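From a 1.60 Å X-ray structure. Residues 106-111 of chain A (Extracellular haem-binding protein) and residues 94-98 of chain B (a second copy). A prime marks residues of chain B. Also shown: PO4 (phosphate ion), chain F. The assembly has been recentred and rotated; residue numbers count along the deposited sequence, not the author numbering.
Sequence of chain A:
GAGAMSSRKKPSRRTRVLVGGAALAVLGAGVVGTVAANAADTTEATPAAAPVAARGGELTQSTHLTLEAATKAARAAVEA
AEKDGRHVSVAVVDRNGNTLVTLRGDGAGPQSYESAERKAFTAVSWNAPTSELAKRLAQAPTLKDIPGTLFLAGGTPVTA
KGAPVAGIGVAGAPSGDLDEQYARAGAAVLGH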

# COMPACT_ATOMS: atom_id res chain seq x y z
N ASP A 106 19.73 -14.63 13.15
CA ASP A 106 20.90 -13.77 13.12
C ASP A 106 21.55 -13.87 11.75
O ASP A 106 21.84 -14.97 11.30
CB ASP A 106 21.91 -14.19 14.19
CG ASP A 106 21.33 -14.16 15.63
OD1 ASP A 106 20.40 -13.38 15.91
OD2 ASP A 106 21.83 -14.92 16.49
N GLY A 107 21.77 -12.73 11.10
CA GLY A 107 22.46 -12.73 9.82
C GLY A 107 21.60 -13.10 8.62
O GLY A 107 22.09 -13.16 7.50
N ALA A 108 20.31 -13.32 8.85
CA ALA A 108 19.43 -13.71 7.73
C ALA A 108 19.26 -12.54 6.76
O ALA A 108 19.15 -11.39 7.19
CB ALA A 108 18.09 -14.17 8.26
N GLY A 109 19.22 -12.81 5.45
CA GLY A 109 19.06 -11.73 4.48
C GLY A 109 17.76 -10.98 4.68
O GLY A 109 16.78 -11.52 5.19
N PRO A 110 17.72 -9.71 4.26
CA PRO A 110 16.58 -8.88 4.57
C PRO A 110 15.35 -9.27 3.76
O PRO A 110 14.23 -8.92 4.13
CB PRO A 110 17.04 -7.47 4.19
CG PRO A 110 18.13 -7.67 3.18
CD PRO A 110 18.77 -9.00 3.50
N GLN A 111 15.57 -10.01 2.68
CA GLN A 111 14.45 -10.48 1.86
C GLN A 111 13.79 -11.71 2.49
O GLN A 111 12.69 -12.11 2.10
CB GLN A 111 14.97 -10.85 0.46
CG GLN A 111 15.42 -12.30 0.30
CD GLN A 111 16.63 -12.75 1.12
OE1 GLN A 111 16.86 -13.97 1.24
NE2 GLN A 111 17.36 -11.82 1.69
P PO4 F . 22.45 -9.76 13.30
O1 PO4 F . 23.90 -10.20 13.35
O2 PO4 F . 22.34 -8.24 13.20
O3 PO4 F . 21.77 -10.36 12.09
O4 PO4 F . 21.75 -10.22 14.56
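Chain B, residues 94-98: DRNGN

Residues 106-111 of chain A form an irregular loop, extended at Asp106, Ala108 and Gly109, without regular helix or strand, which Gly107 bends with a positive phi (81°) and which runs through Ala108 and Gly109 (psi 141° and 154°) to Pro110 and Gln111, where psi drops to -18° and -15°. Chain B meets it with a tight type I beta turn from Asp94′ to Gly97′, closed by a weak backbone hydrogen bond from Gly97′ N to Asp94′ O (2.9 Å); a second, from Asp94′ N to Asn98′ O (2.8 Å), ties Asp94′ to the residue just beyond the turn. Side chains brace the turn: Asp94′ OD2 accepts from Asn96′ N (2.8 Å), and Asn96′ OD1 from Asn98′ N (2.9 Å). The backbones come nearest at Pro110 and Gly97′, whose CA atoms are 5.1 Å apart; no backbone-to-backbone hydrogen bond links the two stretches, which together bury 214 Å².

Pro110 points its CB toward the turn and packs on its backbone, with Pro110 CG 3.2 Å from Arg95′ O and Pro110 CB 3.6 Å from Gly97′ CA. This closeness depends on Gly97′ lacking a side chain, since a CB there would lie 2.6 Å from Pro110 CB. Arg95′ leaves its backbone sideways, but its long side chain (chi1 t, chi2 p, chi3 t) reaches back along chain A. Arg95′ NH2 donates a hydrogen bond to Gly107 O (3.0 Å, 158°), an acceptor lying near the guanidinium plane, while Gly109 CA and Pro110 CD cover one guanidinium face. Gly109 N, 3.4 Å from Arg95′ NH2, is itself a donor and makes no bond there. Water 1 adds a second link, its O donating to Gly107 O (3.0 Å) and accepting from Arg95′ NE (2.9 Å). On chain A, Gly107 N donates to phosphate O3 (2.6 Å).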

# COMPACT_ATOMS: atom_id res chain seq x y z
N ASP B 94 21.69 -1.05 2.98
CA ASP B 94 22.38 -1.88 3.96
C ASP B 94 21.92 -3.34 3.87
O ASP B 94 20.79 -3.64 3.44
CB ASP B 94 22.03 -1.33 5.37
CG ASP B 94 22.99 -1.81 6.45
OD1 ASP B 94 23.93 -1.05 6.78
OD2 ASP B 94 22.83 -2.96 6.93
N ARG B 95 22.76 -4.24 4.35
CA ARG B 95 22.41 -5.65 4.46
C ARG B 95 21.16 -5.84 5.33
O ARG B 95 20.44 -6.84 5.21
CB ARG B 95 23.62 -6.42 5.02
CG ARG B 95 23.33 -7.84 5.43
CD ARG B 95 22.98 -8.78 4.29
NE ARG B 95 22.83 -10.15 4.83
CZ ARG B 95 22.59 -11.22 4.09
NH1 ARG B 95 22.47 -11.09 2.78
NH2 ARG B 95 22.46 -12.43 4.66
N ASN B 96 20.89 -4.89 6.21
CA ASN B 96 19.68 -5.02 7.02
C ASN B 96 18.43 -4.44 6.40
O ASN B 96 17.35 -4.65 6.93
CB ASN B 96 19.86 -4.29 8.38
CG ASN B 96 19.94 -2.74 8.23
OD1 ASN B 96 19.49 -2.15 7.23
ND2 ASN B 96 20.50 -2.09 9.25
N GLY B 97 18.52 -3.81 5.23
CA GLY B 97 17.58 -3.91 4.15
C GLY B 97 17.18 -2.41 4.12
O GLY B 97 16.34 -1.95 3.31
N ASN B 98 17.79 -1.59 4.99
CA ASN B 98 17.52 -0.13 5.01
C ASN B 98 18.27 0.65 3.93
O ASN B 98 19.47 0.44 3.73
CB ASN B 98 17.89 0.52 6.35
CG ASN B 98 16.98 0.08 7.49
OD1 ASN B 98 15.85 -0.35 7.27
ND2 ASN B 98 17.48 0.20 8.73
O HOH W 1 23.97 -10.79 7.43